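Local coordinates for sensor protein (Bacteroides thetaiotaomicron, PDB 2X7X) that binds beta-D-fructose in the periplasmic domain of a hybrid two-component sensor, whose cytoplasmic part probably acts as a histidine kinase and controls transcription, at residues Q148-M151 and A152-K156; A108-Y111 and E112-R115; A203-A206 and A207-G211. All coordinates share one frame; numbering follows the deposited sequence.

Interaction 1 of 3, residues Q148-M151 and A152-K156. With K (potassium ion), chain G.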
ATOM      1  N   GLN A 148      20.929  20.282  -1.792  1.00 23.74           N
ATOM      2  CA  GLN A 148      21.012  21.046  -3.041  1.00 24.78           C
ATOM      3  C   GLN A 148      19.630  21.205  -3.682  1.00 24.77           C
ATOM      4  O   GLN A 148      19.254  22.304  -4.114  1.00 25.00           O
ATOM      5  CB  GLN A 148      21.960  20.372  -4.031  1.00 24.78           C
ATOM      6  CG  GLN A 148      23.429  20.522  -3.737  1.00 28.05           C
ATOM      7  CD  GLN A 148      24.295  19.426  -4.402  1.00 34.07           C
ATOM      8  OE1 GLN A 148      25.416  19.163  -3.960  1.00 36.41           O
ATOM      9  NE2 GLN A 148      23.772  18.782  -5.460  1.00 36.25           N
ATOM     10  N   GLY A 149      18.890  20.096  -3.731  1.00 24.47           N
ATOM     11  CA  GLY A 149      17.589  20.033  -4.385  1.00 23.99           C
ATOM     12  C   GLY A 149      16.608  20.886  -3.633  1.00 23.68           C
ATOM     13  O   GLY A 149      15.775  21.563  -4.223  1.00 23.70           O
ATOM     14  N   PHE A 150      16.733  20.869  -2.317  1.00 23.42           N
ATOM     15  CA  PHE A 150      15.883  21.668  -1.462  1.00 23.34           C
ATOM     16  C   PHE A 150      16.164  23.156  -1.629  1.00 23.58           C
ATOM     17  O   PHE A 150      15.232  23.960  -1.614  1.00 23.10           O
ATOM     18  CB  PHE A 150      16.093  21.237  -0.016  1.00 23.48           C
ATOM     19  CG  PHE A 150      15.619  22.227   0.990  1.00 21.71           C
ATOM     20  CD1 PHE A 150      14.266  22.391   1.231  1.00 20.56           C
ATOM     21  CD2 PHE A 150      16.531  22.979   1.707  1.00 19.70           C
ATOM     22  CE1 PHE A 150      13.828  23.288   2.174  1.00 21.41           C
ATOM     23  CE2 PHE A 150      16.102  23.898   2.647  1.00 20.74           C
ATOM     24  CZ  PHE A 150      14.751  24.053   2.885  1.00 21.49           C
ATOM     25  N   MET A 151      17.442  23.516  -1.760  1.00 23.83           N
ATOM     26  CA  MET A 151      17.817  24.909  -2.020  1.00 24.65           C
ATOM     27  C   MET A 151      17.338  25.360  -3.399  1.00 24.75           C
ATOM     28  O   MET A 151      16.910  26.510  -3.570  1.00 24.73           O
ATOM     29  CB  MET A 151      19.324  25.141  -1.885  1.00 24.62           C
ATOM     30  CG  MET A 151      19.861  25.029  -0.447  1.00 25.65           C
ATOM     31  SD  MET A 151      18.944  25.954   0.819  1.00 27.82           S
ATOM     32  CE  MET A 151      19.801  27.526   0.838  1.00 24.50           C
ATOM     33  N   ALA A 152      17.374  24.451  -4.370  1.00 24.47           N
ATOM     34  CA  ALA A 152      16.945  24.801  -5.722  1.00 24.84           C
ATOM     35  C   ALA A 152      15.461  25.177  -5.731  1.00 24.96           C
ATOM     36  O   ALA A 152      15.068  26.182  -6.327  1.00 24.90           O
ATOM     37  CB  ALA A 152      17.234  23.663  -6.706  1.00 24.21           C
ATOM     38  N   ALA A 153      14.657  24.365  -5.049  1.00 25.17           N
ATOM     39  CA  ALA A 153      13.222  24.559  -4.959  1.00 25.37           C
ATOM     40  C   ALA A 153      12.869  25.858  -4.263  1.00 25.47           C
ATOM     41  O   ALA A 153      12.079  26.637  -4.784  1.00 25.88           O
ATOM     42  CB  ALA A 153      12.561  23.382  -4.237  1.00 25.25           C
ATOM     43  N   ILE A 154      13.451  26.106  -3.101  1.00 25.58           N
ATOM     44  CA  ILE A 154      13.013  27.249  -2.310  1.00 26.09           C
ATOM     45  C   ILE A 154      13.609  28.577  -2.770  1.00 27.28           C
ATOM     46  O   ILE A 154      13.257  29.639  -2.233  1.00 27.62           O
ATOM     47  CB  ILE A 154      13.204  27.046  -0.786  1.00 25.54           C
ATOM     48  CG1 ILE A 154      14.684  27.091  -0.420  1.00 25.39           C
ATOM     49  CG2 ILE A 154      12.525  25.760  -0.322  1.00 23.02           C
ATOM     50  CD1 ILE A 154      14.947  27.594   0.989  1.00 24.36           C
ATOM     51  N   SER A 155      14.496  28.529  -3.763  1.00 28.47           N
ATOM     52  CA  SER A 155      15.031  29.755  -4.370  1.00 29.54           C
ATOM     53  C   SER A 155      13.932  30.475  -5.131  1.00 30.08           C
ATOM     54  O   SER A 155      13.937  31.698  -5.214  1.00 30.40           O
ATOM     55  CB  SER A 155      16.221  29.472  -5.291  1.00 29.48           C
ATOM     56  OG  SER A 155      15.864  28.530  -6.286  1.00 29.59           O
ATOM     57  N   LYS A 156      12.984  29.709  -5.669  1.00 30.66           N
ATOM     58  CA  LYS A 156      11.809  30.274  -6.350  1.00 31.31           C
ATOM     59  C   LYS A 156      10.778  30.942  -5.421  1.00 30.98           C
ATOM     60  O   LYS A 156       9.746  31.399  -5.899  1.00 31.31           O
ATOM     61  CB  LYS A 156      11.115  29.217  -7.236  1.00 31.53           C
ATOM     62  CG  LYS A 156      11.988  28.672  -8.374  1.00 33.80           C
ATOM     63  CD  LYS A 156      12.527  29.806  -9.285  1.00 38.79           C
ATOM     64  CE  LYS A 156      13.916  29.500  -9.887  1.00 40.47           C
ATOM     65  NZ  LYS A 156      13.881  28.301 -10.799  1.00 42.05           N
TER
HETATM   66  K     K G1337      14.224  31.666  -0.724  1.00 42.46           K
HETATM   67  O   HOH W   1      16.610  30.569  -0.181  1.00 12.85           O
HETATM   68  O   HOH W   2      14.253  33.104  -3.322  1.00 31.53           O
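The ring of Phe150 is overlapped by Ile154, one helical turn further on: CG1 of Ile154 lies over one face of the ring. The pair sits in the C-terminal turns of helix 141-155, the helix of a beta-alpha-beta unit between strands 128-135 and 159-167 in the periplasmic binding protein fold. CG2 of Ile154 is 3.7 Å from Phe150 CE1, and CD1 of Ile154 is 4.0 Å from Phe150 CZ. The CB of Phe150 points away from residues 152-156, but CG anti to the backbone N (chi1 162°) brings the ring beside Ile154. In Ile154, chi1 of 71° places CG1 between the backbone N and the carbonyl carbon. Met151 adds a looser contact from the same turn: its SD is 4.3 Å from Ile154 CD1.

Replacing Ile154 by an alanine would probably uncover one face of the Phe150 ring and take away the CD1 contact of Met151 SD, although the backbone oxygen that binds the ion would remain. Elsewhere, Phe150 packs on Ile131 and Glu133 of strand 128-135 and meets the ring of Tyr193. Ala153 faces helix 110-124, where it touches Arg115 and Asn119.

Helical bonds join the two segments. Ala152 N donates to Gln148 O at 2.9 Å, and Ile154 N donates to Phe150 O at 3.2 Å. The bond from Ser155 N to Met151 O is weak. Close to this end of the helix the chain binds a potassium ion, whose ligands include the backbone oxygens of Phe157 and Ile160. Ile154 O is 2.7 Å from the potassium ion, and water 2 is a longer ligand, 3.0 Å from the same ion.

Interaction 2 of 3, residues A108-Y111 and E112-R115; sequences ADNY and EIGR
OD2 of Asp109 accepts from two backbone N-H groups, those of Tyr111 and Glu112. Asp109 is the N-cap of helix 110-124, which leaves the end of strand 104-108 and leads from one sheet of the periplasmic binding protein fold to the other. The bond from Tyr111 N to Asp109 OD2 is 3.0 Å long, and the donor comes from above the carboxylate plane, 36° out of it. The second bond is weak, with Glu112 N 3.5 Å from Asp109 OD2. The carboxylate reaches both donors because CG of Asp109 is anti to its own backbone N (chi1 -168°). Its negative charge lies at the helix N-terminus, where the helix dipole would be expected to favour it.

The other carboxylate oxygen of Asp109 meets carbon: OD1 is 3.6 Å from Glu112 CG. The charged ends of these two acids stay apart, with Asp109 OD1 5.0 Å from Glu112 OE1. Glu112 bends at chi2, and its OE1 makes a long salt bridge with Arg115 NH2 at 3.8 Å. No N-H of the guanidinium points at that oxygen, so only charge links them.

Backbone bonds continue the helix. Ile113 N donates to Asp109 O, and Gly114 N to Asn110 O. The CB of Asn110 points away from residues 112-115, and its amide bonds elsewhere: OD1 accepts from Arg146 NE, and ND2 bonds Tyr245 OH. Arg146 binds fructose, so Asn110 is a second-shell residue that probably steadies it. Tyr111 packs on Gln148 and Ala152 of helix 141-155. One turn on, Arg115 reaches the Tyr111 ring with its extended chain. The ring and guanidinium planes are 39° apart, and they meet edge to edge, with Arg115 NH2 3.6 Å from Tyr111 CE1.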
ATOM      1  N   ALA A 108      17.553   5.890  -5.677  1.00 31.40           N
ATOM      2  CA  ALA A 108      16.545   6.897  -5.951  1.00 30.88           C
ATOM      3  C   ALA A 108      17.215   8.264  -6.038  1.00 30.90           C
ATOM      4  O   ALA A 108      18.254   8.470  -5.419  1.00 31.17           O
ATOM      5  CB  ALA A 108      15.497   6.876  -4.881  1.00 30.79           C
ATOM      6  N   ASP A 109      16.633   9.199  -6.799  1.00 30.85           N
ATOM      7  CA  ASP A 109      17.265  10.520  -6.981  1.00 30.34           C
ATOM      8  C   ASP A 109      17.112  11.424  -5.753  1.00 29.64           C
ATOM      9  O   ASP A 109      16.034  11.967  -5.487  1.00 29.74           O
ATOM     10  CB  ASP A 109      16.745  11.234  -8.229  1.00 30.26           C
ATOM     11  CG  ASP A 109      17.583  12.452  -8.596  1.00 31.97           C
ATOM     12  OD1 ASP A 109      17.447  12.932  -9.740  1.00 35.03           O
ATOM     13  OD2 ASP A 109      18.388  12.930  -7.765  1.00 32.46           O
ATOM     14  N   ASN A 110      18.207  11.604  -5.026  1.00 28.55           N
ATOM     15  CA  ASN A 110      18.157  12.371  -3.793  1.00 27.56           C
ATOM     16  C   ASN A 110      17.950  13.853  -4.024  1.00 27.63           C
ATOM     17  O   ASN A 110      17.372  14.539  -3.178  1.00 28.06           O
ATOM     18  CB  ASN A 110      19.370  12.064  -2.897  1.00 27.04           C
ATOM     19  CG  ASN A 110      19.248  10.705  -2.211  1.00 24.95           C
ATOM     20  OD1 ASN A 110      18.529  10.558  -1.232  1.00 23.76           O
ATOM     21  ND2 ASN A 110      19.919   9.707  -2.748  1.00 22.45           N
ATOM     22  N   TYR A 111      18.400  14.348  -5.177  1.00 27.26           N
ATOM     23  CA  TYR A 111      18.260  15.762  -5.501  1.00 26.88           C
ATOM     24  C   TYR A 111      16.779  16.074  -5.695  1.00 26.99           C
ATOM     25  O   TYR A 111      16.254  17.044  -5.143  1.00 27.09           O
ATOM     26  CB  TYR A 111      19.057  16.099  -6.755  1.00 26.65           C
ATOM     27  CG  TYR A 111      19.096  17.565  -7.131  1.00 26.45           C
ATOM     28  CD1 TYR A 111      18.080  18.144  -7.891  1.00 25.36           C
ATOM     29  CD2 TYR A 111      20.165  18.372  -6.750  1.00 26.54           C
ATOM     30  CE1 TYR A 111      18.122  19.495  -8.246  1.00 24.76           C
ATOM     31  CE2 TYR A 111      20.211  19.722  -7.108  1.00 26.53           C
ATOM     32  CZ  TYR A 111      19.188  20.267  -7.855  1.00 25.31           C
ATOM     33  OH  TYR A 111      19.244  21.593  -8.211  1.00 28.24           O
ATOM     34  N   GLU A 112      16.108  15.227  -6.464  1.00 26.77           N
ATOM     35  CA  GLU A 112      14.689  15.374  -6.717  1.00 26.68           C
ATOM     36  C   GLU A 112      13.844  15.256  -5.456  1.00 25.74           C
ATOM     37  O   GLU A 112      12.829  15.933  -5.322  1.00 25.77           O
ATOM     38  CB  GLU A 112      14.235  14.368  -7.769  1.00 27.03           C
ATOM     39  CG  GLU A 112      14.502  14.860  -9.184  1.00 30.85           C
ATOM     40  CD  GLU A 112      13.895  16.239  -9.451  1.00 35.48           C
ATOM     41  OE1 GLU A 112      14.602  17.079 -10.052  1.00 36.42           O
ATOM     42  OE2 GLU A 112      12.724  16.482  -9.037  1.00 38.23           O
ATOM     43  N   ILE A 113      14.266  14.396  -4.535  1.00 25.01           N
ATOM     44  CA  ILE A 113      13.609  14.296  -3.227  1.00 24.09           C
ATOM     45  C   ILE A 113      13.715  15.619  -2.460  1.00 23.51           C
ATOM     46  O   ILE A 113      12.724  16.100  -1.926  1.00 23.10           O
ATOM     47  CB  ILE A 113      14.119  13.090  -2.406  1.00 23.74           C
ATOM     48  CG1 ILE A 113      13.631  11.811  -3.056  1.00 22.85           C
ATOM     49  CG2 ILE A 113      13.603  13.145  -0.988  1.00 23.04           C
ATOM     50  CD1 ILE A 113      14.325  10.580  -2.584  1.00 24.00           C
ATOM     51  N   GLY A 114      14.901  16.217  -2.459  1.00 23.15           N
ATOM     52  CA  GLY A 114      15.110  17.496  -1.809  1.00 23.47           C
ATOM     53  C   GLY A 114      14.193  18.528  -2.422  1.00 23.92           C
ATOM     54  O   GLY A 114      13.491  19.271  -1.714  1.00 24.09           O
ATOM     55  N   ARG A 115      14.190  18.554  -3.751  1.00 24.05           N
ATOM     56  CA  ARG A 115      13.347  19.454  -4.514  1.00 24.07           C
ATOM     57  C   ARG A 115      11.899  19.294  -4.092  1.00 23.63           C
ATOM     58  O   ARG A 115      11.250  20.278  -3.736  1.00 23.81           O
ATOM     59  CB  ARG A 115      13.505  19.148  -5.982  1.00 24.73           C
ATOM     60  CG  ARG A 115      13.103  20.256  -6.905  1.00 28.09           C
ATOM     61  CD  ARG A 115      12.604  19.649  -8.218  1.00 34.52           C
ATOM     62  NE  ARG A 115      12.601  20.632  -9.283  1.00 39.88           N
ATOM     63  CZ  ARG A 115      13.706  21.185  -9.775  1.00 42.44           C
ATOM     64  NH1 ARG A 115      13.625  22.080 -10.759  1.00 42.67           N
ATOM     65  NH2 ARG A 115      14.893  20.830  -9.283  1.00 43.94           N
TER

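Interaction 3 of 3, residues A203-A206 and A207-G211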
ATOM      1  N   ALA A 203      14.011  15.975  16.430  1.00 22.27           N
ATOM      2  CA  ALA A 203      13.747  17.393  16.351  1.00 22.29           C
ATOM      3  C   ALA A 203      12.383  17.689  16.973  1.00 22.55           C
ATOM      4  O   ALA A 203      12.208  18.706  17.652  1.00 22.17           O
ATOM      5  CB  ALA A 203      13.769  17.846  14.907  1.00 21.88           C
ATOM      6  N   TYR A 204      11.435  16.785  16.731  1.00 22.81           N
ATOM      7  CA  TYR A 204      10.076  16.943  17.194  1.00 23.61           C
ATOM      8  C   TYR A 204      10.046  16.907  18.711  1.00 24.10           C
ATOM      9  O   TYR A 204       9.382  17.738  19.352  1.00 24.02           O
ATOM     10  CB  TYR A 204       9.182  15.849  16.627  1.00 23.58           C
ATOM     11  CG  TYR A 204       7.765  15.908  17.152  1.00 24.45           C
ATOM     12  CD1 TYR A 204       6.772  16.632  16.469  1.00 24.76           C
ATOM     13  CD2 TYR A 204       7.404  15.234  18.329  1.00 23.97           C
ATOM     14  CE1 TYR A 204       5.460  16.682  16.940  1.00 24.60           C
ATOM     15  CE2 TYR A 204       6.103  15.286  18.812  1.00 23.79           C
ATOM     16  CZ  TYR A 204       5.137  16.013  18.117  1.00 26.31           C
ATOM     17  OH  TYR A 204       3.842  16.072  18.611  1.00 29.30           O
ATOM     18  N   GLN A 205      10.779  15.954  19.280  1.00 24.34           N
ATOM     19  CA  GLN A 205      10.853  15.836  20.720  1.00 24.72           C
ATOM     20  C   GLN A 205      11.553  17.052  21.347  1.00 24.41           C
ATOM     21  O   GLN A 205      11.207  17.479  22.460  1.00 24.54           O
ATOM     22  CB  GLN A 205      11.501  14.522  21.125  1.00 24.88           C
ATOM     23  CG  GLN A 205      11.670  14.392  22.603  1.00 27.94           C
ATOM     24  CD  GLN A 205      11.282  13.037  23.110  1.00 33.36           C
ATOM     25  OE1 GLN A 205      11.997  12.043  22.896  1.00 36.41           O
ATOM     26  NE2 GLN A 205      10.154  12.977  23.810  1.00 32.92           N
ATOM     27  N   ALA A 206      12.498  17.643  20.631  1.00 23.68           N
ATOM     28  CA  ALA A 206      13.069  18.879  21.111  1.00 23.63           C
ATOM     29  C   ALA A 206      11.990  19.971  21.168  1.00 23.96           C
ATOM     30  O   ALA A 206      11.954  20.761  22.114  1.00 23.76           O
ATOM     31  CB  ALA A 206      14.235  19.299  20.254  1.00 23.30           C
ATOM     32  N   ALA A 207      11.099  19.982  20.177  1.00 24.27           N
ATOM     33  CA  ALA A 207      10.100  21.035  20.053  1.00 25.19           C
ATOM     34  C   ALA A 207       8.997  20.830  21.081  1.00 26.22           C
ATOM     35  O   ALA A 207       8.584  21.780  21.756  1.00 26.25           O
ATOM     36  CB  ALA A 207       9.528  21.070  18.650  1.00 24.40           C
ATOM     37  N   LYS A 208       8.536  19.582  21.178  1.00 27.38           N
ATOM     38  CA  LYS A 208       7.548  19.128  22.153  1.00 28.50           C
ATOM     39  C   LYS A 208       7.954  19.615  23.537  1.00 28.52           C
ATOM     40  O   LYS A 208       7.178  20.264  24.236  1.00 28.52           O
ATOM     41  CB  LYS A 208       7.527  17.592  22.163  1.00 29.24           C
ATOM     42  CG  LYS A 208       6.156  16.927  22.134  1.00 31.19           C
ATOM     43  CD  LYS A 208       5.454  16.962  23.461  1.00 36.42           C
ATOM     44  CE  LYS A 208       4.179  16.113  23.426  1.00 38.96           C
ATOM     45  NZ  LYS A 208       4.497  14.661  23.420  1.00 40.15           N
ATOM     46  N   MET A 209       9.199  19.319  23.903  1.00 28.64           N
ATOM     47  CA  MET A 209       9.714  19.623  25.235  1.00 28.70           C
ATOM     48  C   MET A 209       9.885  21.100  25.487  1.00 28.39           C
ATOM     49  O   MET A 209       9.933  21.521  26.637  1.00 28.46           O
ATOM     50  CB  MET A 209      11.006  18.855  25.519  1.00 28.52           C
ATOM     51  CG  MET A 209      10.722  17.367  25.683  1.00 30.28           C
ATOM     52  SD  MET A 209      12.149  16.313  25.969  1.00 33.11           S
ATOM     53  CE  MET A 209      12.337  16.578  27.744  1.00 32.52           C
ATOM     54  N   ALA A 210       9.962  21.890  24.420  1.00 27.99           N
ATOM     55  CA  ALA A 210      10.072  23.336  24.572  1.00 27.69           C
ATOM     56  C   ALA A 210       8.690  24.000  24.465  1.00 27.73           C
ATOM     57  O   ALA A 210       8.582  25.233  24.432  1.00 27.53           O
ATOM     58  CB  ALA A 210      11.063  23.914  23.563  1.00 27.03           C
ATOM     59  N   GLY A 211       7.648  23.160  24.441  1.00 27.72           N
ATOM     60  CA  GLY A 211       6.270  23.588  24.230  1.00 27.36           C
ATOM     61  C   GLY A 211       6.035  24.276  22.898  1.00 27.79           C
ATOM     62  O   GLY A 211       5.206  25.169  22.817  1.00 28.36           O
TER
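Ala207, Gln205 and Lys208 lose the most surface in the contact between the successive last turns of helix 199-209. Ala207 sets its CB 3.4 Å from Tyr204 O. Its N donates to Ala203 O at 3.0 Å and more weakly to Tyr204 O. Lys208 N also donates to Tyr204 O, at 2.7 Å and nearly straight (175°), so this oxygen takes two N-H groups. The lysine chain touches the tyrosine ring through carbon: Lys208 CG is 3.7 Å from Tyr204 CE2, approaching obliquely. The ring itself is set edge-to-face with Phe218.

The helix ends in a Schellman motif. Gly211, with positive phi, is its C-prime residue. Gly211 N bonds Lys208 O, and the N of the next residue bonds Ala207 O. The helix belongs to the beta-alpha-beta unit with strands 191-194 and 217-220.

Gln205 lies on the side facing helix 172-185, where it touches Glu176, and its OE1 accepts a weak hydrogen bond from Arg172 NH1. With its CG anti to the backbone N (chi1 177°), Gln205 is crossed obliquely by the Met209 chain, whose SD is 3.9 Å from Gln205 CG.

How the interactions relate
Interactions 1 and 2 touch, although they lie on successive helices; their centres are 11 Å apart. Tyr111 of interaction 2 fits against interaction 1, with its OH 3.3 Å from Ala152 CB and its CE2 3.6 Å from Gln148 CB. Interaction 2 lies near the sugar: the side chain of Asn110 is about 6 Å from the bound fructose. Interaction 1 supplies a ligand to one potassium ion at the C-terminal end of its helix. Interaction 3 stands apart, its nearest atoms about 14 Å from interaction 1 and about 17 Å from interaction 2. The side chain of its Tyr204 is about 5 Å from a second potassium ion, at Glu213 and Met216.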